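Local coordinates for protein tonb-dependent siderophore receptor (Acinetobacter baumannii, PDB 5FP1) that probably takes up iron across the outer membrane by binding ferric siderophores, in the manner of TonB-dependent receptors, at residues Glu188-Arg200 with Val251-Asp263. Sequence-based numbering, arbitrary orientation.
Sequences EKAGQSNGAEYKR and VKQGTYYGWKDRD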
ATOM      1  N   GLU A 188       1.431 -15.808 -14.849  1.00 17.60           N
ATOM      2  CA  GLU A 188       0.709 -14.957 -15.782  1.00 19.85           C
ATOM      3  C   GLU A 188      -0.510 -14.446 -15.058  1.00 20.10           C
ATOM      4  O   GLU A 188      -1.052 -15.137 -14.204  1.00 20.05           O
ATOM      5  CB  GLU A 188       0.260 -15.742 -17.009  1.00 22.39           C
ATOM      6  CG  GLU A 188       1.410 -16.263 -17.828  1.00 26.27           C
ATOM      7  CD  GLU A 188       0.934 -17.184 -18.941  1.00 33.46           C
ATOM      8  OE1 GLU A 188      -0.296 -17.261 -19.204  1.00 36.39           O
ATOM      9  OE2 GLU A 188       1.809 -17.815 -19.545  1.00 35.50           O
ATOM     10  N   LYS A 189      -0.947 -13.233 -15.388  1.00 20.83           N
ATOM     11  CA  LYS A 189      -2.161 -12.702 -14.798  1.00 19.48           C
ATOM     12  C   LYS A 189      -3.310 -13.643 -15.164  1.00 21.08           C
ATOM     13  O   LYS A 189      -3.546 -13.935 -16.345  1.00 20.53           O
ATOM     14  CB  LYS A 189      -2.449 -11.295 -15.295  1.00 20.87           C
ATOM     15  CG  LYS A 189      -3.640 -10.669 -14.613  1.00 21.25           C
ATOM     16  CD  LYS A 189      -3.934  -9.292 -15.184  1.00 24.36           C
ATOM     17  CE  LYS A 189      -5.118  -8.641 -14.461  1.00 22.55           C
ATOM     18  NZ  LYS A 189      -5.607  -7.421 -15.165  1.00 24.63           N
ATOM     19  N   ALA A 190      -4.046 -14.084 -14.161  1.00 20.57           N
ATOM     20  CA  ALA A 190      -5.041 -15.140 -14.364  1.00 23.96           C
ATOM     21  C   ALA A 190      -6.178 -14.666 -15.253  1.00 21.74           C
ATOM     22  O   ALA A 190      -6.752 -13.581 -15.035  1.00 21.13           O
ATOM     23  CB  ALA A 190      -5.605 -15.583 -13.015  1.00 26.34           C
ATOM     24  N   GLY A 191      -6.471 -15.454 -16.280  1.00 23.16           N
ATOM     25  CA  GLY A 191      -7.576 -15.166 -17.191  1.00 23.66           C
ATOM     26  C   GLY A 191      -7.236 -14.201 -18.298  1.00 23.72           C
ATOM     27  O   GLY A 191      -8.057 -13.931 -19.177  1.00 21.50           O
ATOM     28  N   GLN A 192      -6.022 -13.680 -18.278  1.00 23.04           N
ATOM     29  CA  GLN A 192      -5.594 -12.697 -19.290  1.00 23.76           C
ATOM     30  C   GLN A 192      -4.536 -13.290 -20.225  1.00 30.44           C
ATOM     31  O   GLN A 192      -3.339 -13.035 -20.045  1.00 34.88           O
ATOM     32  CB  GLN A 192      -4.991 -11.469 -18.590  1.00 23.74           C
ATOM     33  CG  GLN A 192      -4.857 -10.232 -19.453  1.00 28.11           C
ATOM     34  CD  GLN A 192      -4.042  -9.150 -18.786  1.00 21.93           C
ATOM     35  OE1 GLN A 192      -2.862  -9.348 -18.494  1.00 23.16           O
ATOM     36  NE2 GLN A 192      -4.650  -7.993 -18.571  1.00 23.65           N
ATOM     37  N   SER A 193      -4.966 -14.037 -21.240  1.00 31.14           N
ATOM     38  CA  SER A 193      -4.043 -14.642 -22.222  1.00 36.60           C
ATOM     39  C   SER A 193      -3.187 -13.640 -23.001  1.00 26.09           C
ATOM     40  O   SER A 193      -3.643 -12.548 -23.381  1.00 28.32           O
ATOM     41  CB  SER A 193      -4.818 -15.494 -23.249  1.00 41.01           C
ATOM     42  OG  SER A 193      -5.403 -16.617 -22.627  1.00 57.51           O
ATOM     43  N   ASN A 194      -1.949 -14.043 -23.239  1.00 26.12           N
ATOM     44  CA  ASN A 194      -0.974 -13.242 -23.946  1.00 27.31           C
ATOM     45  C   ASN A 194      -0.942 -11.845 -23.362  1.00 23.68           C
ATOM     46  O   ASN A 194      -1.002 -10.840 -24.082  1.00 23.29           O
ATOM     47  CB  ASN A 194      -1.286 -13.241 -25.440  1.00 28.09           C
ATOM     48  CG  ASN A 194      -1.214 -14.639 -26.028  1.00 44.01           C
ATOM     49  OD1 ASN A 194      -0.212 -15.332 -25.869  1.00 40.08           O
ATOM     50  ND2 ASN A 194      -2.285 -15.066 -26.702  1.00 45.78           N
ATOM     51  N   GLY A 195      -0.882 -11.817 -22.034  1.00 23.95           N
ATOM     52  CA  GLY A 195      -1.041 -10.601 -21.272  1.00 22.47           C
ATOM     53  C   GLY A 195       0.068 -10.418 -20.265  1.00 20.94           C
ATOM     54  O   GLY A 195       1.252 -10.720 -20.539  1.00 19.77           O
ATOM     55  N   ALA A 196      -0.282  -9.857 -19.115  1.00 19.38           N
ATOM     56  CA  ALA A 196       0.732  -9.483 -18.156  1.00 17.37           C
ATOM     57  C   ALA A 196       1.398 -10.747 -17.592  1.00 19.52           C
ATOM     58  O   ALA A 196       0.747 -11.787 -17.433  1.00 19.34           O
ATOM     59  CB  ALA A 196       0.124  -8.647 -17.033  1.00 18.44           C
ATOM     60  N   GLU A 197       2.674 -10.636 -17.249  1.00 18.86           N
ATOM     61  CA  GLU A 197       3.462 -11.775 -16.738  1.00 22.86           C
ATOM     62  C   GLU A 197       4.366 -11.276 -15.635  1.00 21.07           C
ATOM     63  O   GLU A 197       4.926 -10.187 -15.746  1.00 19.49           O
ATOM     64  CB  GLU A 197       4.386 -12.355 -17.817  1.00 23.62           C
ATOM     65  CG  GLU A 197       3.706 -12.936 -19.032  1.00 31.85           C
ATOM     66  CD  GLU A 197       4.722 -13.302 -20.110  1.00 32.47           C
ATOM     67  OE1 GLU A 197       5.879 -13.592 -19.771  1.00 39.47           O
ATOM     68  OE2 GLU A 197       4.372 -13.257 -21.289  1.00 38.26           O
ATOM     69  N   TYR A 198       4.536 -12.081 -14.597  1.00 19.09           N
ATOM     70  CA  TYR A 198       5.330 -11.684 -13.443  1.00 16.97           C
ATOM     71  C   TYR A 198       6.419 -12.699 -13.181  1.00 19.24           C
ATOM     72  O   TYR A 198       6.166 -13.906 -13.223  1.00 19.84           O
ATOM     73  CB  TYR A 198       4.412 -11.563 -12.210  1.00 17.75           C
ATOM     74  CG  TYR A 198       3.392 -10.511 -12.446  1.00 20.83           C
ATOM     75  CD1 TYR A 198       3.725  -9.164 -12.284  1.00 22.27           C
ATOM     76  CD2 TYR A 198       2.123 -10.827 -12.905  1.00 21.51           C
ATOM     77  CE1 TYR A 198       2.821  -8.159 -12.554  1.00 22.75           C
ATOM     78  CE2 TYR A 198       1.204  -9.824 -13.181  1.00 25.75           C
ATOM     79  CZ  TYR A 198       1.571  -8.497 -13.017  1.00 21.28           C
ATOM     80  OH  TYR A 198       0.692  -7.487 -13.282  1.00 30.68           O
ATOM     81  N   LYS A 199       7.626 -12.222 -12.915  1.00 16.94           N
ATOM     82  CA  LYS A 199       8.731 -13.109 -12.518  1.00 18.75           C
ATOM     83  C   LYS A 199       9.547 -12.405 -11.465  1.00 18.32           C
ATOM     84  O   LYS A 199       9.916 -11.240 -11.634  1.00 19.37           O
ATOM     85  CB  LYS A 199       9.635 -13.461 -13.711  1.00 18.94           C
ATOM     86  CG  LYS A 199       8.909 -14.110 -14.888  1.00 24.35           C
ATOM     87  CD  LYS A 199       9.851 -14.436 -16.033  1.00 30.21           C
ATOM     88  CE  LYS A 199       9.105 -15.165 -17.145  1.00 38.01           C
ATOM     89  NZ  LYS A 199       7.883 -14.407 -17.564  1.00 37.52           N
ATOM     90  N   ARG A 200       9.835 -13.092 -10.375  1.00 17.35           N
ATOM     91  CA  ARG A 200      10.654 -12.481  -9.362  1.00 17.30           C
ATOM     92  C   ARG A 200      11.416 -13.474  -8.488  1.00 17.55           C
ATOM     93  O   ARG A 200      11.014 -14.627  -8.334  1.00 20.28           O
ATOM     94  CB  ARG A 200       9.808 -11.526  -8.504  1.00 18.05           C
ATOM     95  CG  ARG A 200       8.625 -12.105  -7.818  1.00 19.46           C
ATOM     96  CD  ARG A 200       7.682 -11.026  -7.265  1.00 22.45           C
ATOM     97  NE  ARG A 200       6.479 -11.623  -6.687  1.00 18.71           N
ATOM     98  CZ  ARG A 200       5.304 -11.683  -7.294  1.00 19.29           C
ATOM     99  NH1 ARG A 200       5.151 -11.215  -8.533  1.00 18.85           N
ATOM    100  NH2 ARG A 200       4.284 -12.272  -6.693  1.00 21.78           N
ATOM    101  N   VAL A 251     -15.771  -5.175 -23.262  1.00 17.82           N
ATOM    102  CA  VAL A 251     -14.920  -6.018 -24.067  1.00 18.24           C
ATOM    103  C   VAL A 251     -14.719  -7.305 -23.305  1.00 20.23           C
ATOM    104  O   VAL A 251     -15.023  -7.393 -22.107  1.00 21.05           O
ATOM    105  CB  VAL A 251     -13.556  -5.373 -24.355  1.00 17.56           C
ATOM    106  CG1 VAL A 251     -13.754  -4.097 -25.147  1.00 17.47           C
ATOM    107  CG2 VAL A 251     -12.834  -5.056 -23.044  1.00 19.27           C
ATOM    108  N   LYS A 252     -14.229  -8.313 -24.007  1.00 20.54           N
ATOM    109  CA  LYS A 252     -14.091  -9.641 -23.419  1.00 21.68           C
ATOM    110  C   LYS A 252     -13.230  -9.615 -22.152  1.00 21.80           C
ATOM    111  O   LYS A 252     -12.201  -8.945 -22.097  1.00 21.66           O
ATOM    112  CB  LYS A 252     -13.451 -10.582 -24.411  1.00 22.11           C
ATOM    113  CG  LYS A 252     -13.564 -12.051 -24.036  1.00 32.14           C
ATOM    114  CD  LYS A 252     -12.892 -12.930 -25.086  1.00 37.41           C
ATOM    115  CE  LYS A 252     -12.924 -14.390 -24.662  1.00 50.19           C
ATOM    116  NZ  LYS A 252     -12.346 -15.275 -25.714  1.00 58.88           N
ATOM    117  N   GLN A 253     -13.654 -10.367 -21.155  1.00 20.80           N
ATOM    118  CA  GLN A 253     -12.904 -10.505 -19.923  1.00 24.05           C
ATOM    119  C   GLN A 253     -11.465 -10.900 -20.232  1.00 24.64           C
ATOM    120  O   GLN A 253     -11.211 -11.728 -21.097  1.00 20.76           O
ATOM    121  CB  GLN A 253     -13.582 -11.560 -19.024  1.00 24.16           C
ATOM    122  CG  GLN A 253     -12.895 -11.764 -17.693  1.00 22.08           C
ATOM    123  CD  GLN A 253     -13.640 -12.691 -16.758  1.00 30.25           C
ATOM    124  OE1 GLN A 253     -14.598 -13.349 -17.141  1.00 30.25           O
ATOM    125  NE2 GLN A 253     -13.219 -12.714 -15.514  1.00 24.91           N
ATOM    126  N   GLY A 254     -10.506 -10.281 -19.542  1.00 20.27           N
ATOM    127  CA  GLY A 254      -9.113 -10.641 -19.721  1.00 19.21           C
ATOM    128  C   GLY A 254      -8.443 -10.126 -20.986  1.00 19.58           C
ATOM    129  O   GLY A 254      -7.361 -10.552 -21.315  1.00 21.13           O
ATOM    130  N   THR A 255      -9.042  -9.146 -21.649  1.00 19.72           N
ATOM    131  CA  THR A 255      -8.415  -8.522 -22.819  1.00 19.38           C
ATOM    132  C   THR A 255      -7.214  -7.667 -22.389  1.00 20.64           C
ATOM    133  O   THR A 255      -7.295  -6.892 -21.423  1.00 18.77           O
ATOM    134  CB  THR A 255      -9.432  -7.675 -23.602  1.00 22.18           C
ATOM    135  OG1 THR A 255     -10.501  -8.522 -24.074  1.00 21.13           O
ATOM    136  CG2 THR A 255      -8.775  -6.981 -24.775  1.00 22.47           C
ATOM    137  N   TYR A 256      -6.100  -7.820 -23.093  1.00 17.06           N
ATOM    138  CA  TYR A 256      -4.863  -7.089 -22.781  1.00 17.75           C
ATOM    139  C   TYR A 256      -4.482  -6.130 -23.881  1.00 17.91           C
ATOM    140  O   TYR A 256      -4.270  -6.555 -25.021  1.00 20.19           O
ATOM    141  CB  TYR A 256      -3.724  -8.079 -22.576  1.00 19.79           C
ATOM    142  CG  TYR A 256      -2.376  -7.490 -22.231  1.00 17.09           C
ATOM    143  CD1 TYR A 256      -2.139  -6.875 -21.004  1.00 18.34           C
ATOM    144  CD2 TYR A 256      -1.307  -7.590 -23.124  1.00 17.88           C
ATOM    145  CE1 TYR A 256      -0.882  -6.378 -20.688  1.00 17.45           C
ATOM    146  CE2 TYR A 256      -0.061  -7.103 -22.819  1.00 18.78           C
ATOM    147  CZ  TYR A 256       0.163  -6.500 -21.592  1.00 17.96           C
ATOM    148  OH  TYR A 256       1.434  -6.014 -21.313  1.00 17.16           O
ATOM    149  N   TYR A 257      -4.378  -4.848 -23.539  1.00 17.17           N
ATOM    150  CA  TYR A 257      -4.012  -3.811 -24.483  1.00 16.33           C
ATOM    151  C   TYR A 257      -2.578  -3.351 -24.418  1.00 16.64           C
ATOM    152  O   TYR A 257      -2.189  -2.400 -25.116  1.00 16.39           O
ATOM    153  CB  TYR A 257      -4.953  -2.605 -24.319  1.00 17.41           C
ATOM    154  CG  TYR A 257      -6.367  -2.918 -24.643  1.00 17.51           C
ATOM    155  CD1 TYR A 257      -6.720  -3.389 -25.901  1.00 18.87           C
ATOM    156  CD2 TYR A 257      -7.377  -2.822 -23.672  1.00 16.58           C
ATOM    157  CE1 TYR A 257      -8.035  -3.699 -26.205  1.00 18.02           C
ATOM    158  CE2 TYR A 257      -8.690  -3.117 -23.977  1.00 17.62           C
ATOM    159  CZ  TYR A 257      -9.013  -3.575 -25.238  1.00 21.53           C
ATOM    160  OH  TYR A 257     -10.311  -3.909 -25.531  1.00 17.87           O
ATOM    161  N   GLY A 258      -1.761  -4.028 -23.616  1.00 16.96           N
ATOM    162  CA  GLY A 258      -0.351  -3.750 -23.595  1.00 16.74           C
ATOM    163  C   GLY A 258       0.357  -4.262 -24.849  1.00 17.34           C
ATOM    164  O   GLY A 258      -0.227  -4.972 -25.669  1.00 20.15           O
ATOM    165  N   TRP A 259       1.615  -3.894 -24.976  1.00 16.99           N
ATOM    166  CA  TRP A 259       2.411  -4.164 -26.167  1.00 17.54           C
ATOM    167  C   TRP A 259       3.637  -4.933 -25.699  1.00 19.27           C
ATOM    168  O   TRP A 259       4.628  -4.348 -25.265  1.00 18.93           O
ATOM    169  CB  TRP A 259       2.761  -2.844 -26.814  1.00 17.51           C
ATOM    170  CG  TRP A 259       3.352  -2.889 -28.173  1.00 16.84           C
ATOM    171  CD1 TRP A 259       3.797  -3.989 -28.867  1.00 17.33           C
ATOM    172  CD2 TRP A 259       3.577  -1.768 -29.007  1.00 19.19           C
ATOM    173  NE1 TRP A 259       4.264  -3.605 -30.107  1.00 17.95           N
ATOM    174  CE2 TRP A 259       4.143  -2.246 -30.217  1.00 17.57           C
ATOM    175  CE3 TRP A 259       3.313  -0.402 -28.878  1.00 17.35           C
ATOM    176  CZ2 TRP A 259       4.470  -1.398 -31.273  1.00 17.78           C
ATOM    177  CZ3 TRP A 259       3.631   0.438 -29.933  1.00 19.75           C
ATOM    178  CH2 TRP A 259       4.218  -0.066 -31.120  1.00 16.75           C
ATOM    179  N   LYS A 260       3.557  -6.257 -25.764  1.00 19.58           N
ATOM    180  CA  LYS A 260       4.519  -7.079 -25.068  1.00 21.73           C
ATOM    181  C   LYS A 260       5.933  -6.967 -25.572  1.00 23.69           C
ATOM    182  O   LYS A 260       6.874  -7.094 -24.769  1.00 21.47           O
ATOM    183  CB  LYS A 260       4.065  -8.537 -24.993  1.00 24.20           C
ATOM    184  CG  LYS A 260       2.830  -8.671 -24.123  1.00 29.20           C
ATOM    185  CD  LYS A 260       2.389 -10.101 -23.981  1.00 28.50           C
ATOM    186  CE  LYS A 260       3.230 -10.851 -22.993  1.00 27.46           C
ATOM    187  NZ  LYS A 260       2.476 -12.043 -22.571  1.00 24.96           N
ATOM    188  N   ASP A 261       6.103  -6.684 -26.862  1.00 20.89           N
ATOM    189  CA  ASP A 261       7.434  -6.509 -27.433  1.00 20.02           C
ATOM    190  C   ASP A 261       8.051  -5.170 -27.034  1.00 23.32           C
ATOM    191  O   ASP A 261       9.243  -4.968 -27.239  1.00 22.12           O
ATOM    192  CB  ASP A 261       7.389  -6.603 -28.964  1.00 20.95           C
ATOM    193  CG  ASP A 261       8.762  -6.928 -29.581  1.00 24.92           C
ATOM    194  OD1 ASP A 261       9.452  -7.791 -29.034  1.00 22.91           O
ATOM    195  OD2 ASP A 261       9.160  -6.291 -30.573  1.00 21.32           O
ATOM    196  N   ARG A 262       7.232  -4.236 -26.533  1.00 18.59           N
ATOM    197  CA  ARG A 262       7.709  -2.898 -26.136  1.00 17.54           C
ATOM    198  C   ARG A 262       7.790  -2.717 -24.603  1.00 17.93           C
ATOM    199  O   ARG A 262       8.736  -2.126 -24.075  1.00 18.77           O
ATOM    200  CB  ARG A 262       6.761  -1.845 -26.670  1.00 18.88           C
ATOM    201  CG  ARG A 262       7.241  -0.423 -26.474  1.00 17.37           C
ATOM    202  CD  ARG A 262       6.156   0.584 -26.737  1.00 20.59           C
ATOM    203  NE  ARG A 262       5.095   0.562 -25.736  1.00 16.31           N
ATOM    204  CZ  ARG A 262       4.018   1.345 -25.751  1.00 17.35           C
ATOM    205  NH1 ARG A 262       3.817   2.211 -26.739  1.00 18.86           N
ATOM    206  NH2 ARG A 262       3.135   1.270 -24.764  1.00 16.75           N
ATOM    207  N   ASP A 263       6.750  -3.179 -23.925  1.00 16.24           N
ATOM    208  CA  ASP A 263       6.493  -2.865 -22.520  1.00 17.58           C
ATOM    209  C   ASP A 263       7.320  -3.785 -21.621  1.00 19.67           C
ATOM    210  O   ASP A 263       7.623  -4.922 -21.988  1.00 20.46           O
ATOM    211  CB  ASP A 263       5.021  -3.086 -22.181  1.00 16.12           C
ATOM    212  CG  ASP A 263       4.068  -2.130 -22.914  1.00 18.09           C
ATOM    213  OD1 ASP A 263       4.493  -1.089 -23.482  1.00 17.36           O
ATOM    214  OD2 ASP A 263       2.859  -2.419 -22.853  1.00 15.78           O
TER
HETATM  215  O   HOH W   1      -7.903  -6.956 -18.759  1.00 33.46           O
HETATM  216  O   HOH W   2      -5.997 -11.820 -23.565  1.00 39.49           O
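Lys260 reaches from the 251-263 loop to the backbone and to Glu197 of 188-200. The bond from CA to CB points toward that segment; CG stands anti to the carbonyl carbon (chi1 -67°), and the first atom to touch is CD, 3.5 Å from Asn194 O. A bend at chi3 (78°) then brings CE to 3.2 Å from both Gly195 O and Glu197 OE2. At the tip, NZ donates to Gly195 O at 2.7 Å, in the carbonyl plane and on a lone pair, and forms a salt bridge with Glu197 OE2 at 2.6 Å, on the anti side of the carboxylate. Glu197 OE1 takes a weak bond from Lys199 NZ. Residues 189-196 link the antiparallel strands 177-188 and 197-209 of the TonB-dependent receptor barrel; 251-263 lies in the loop before strand 264-279. Gly195 CA lies over one face of the Tyr256 ring as a CH-pi contact, 3.7 Å from its centroid; Gly258 N covers the opposite face, and the hydroxyl bonds to Pro230 O. The extended Gln192 chain crosses the Tyr256 side chain obliquely, amide and ring planes 55° apart; CG passes 3.1 Å from Gly254 O, while OE1 accepts a nearly straight bond from Ala196 N. One water bridges Ser193 O and Gly254 O.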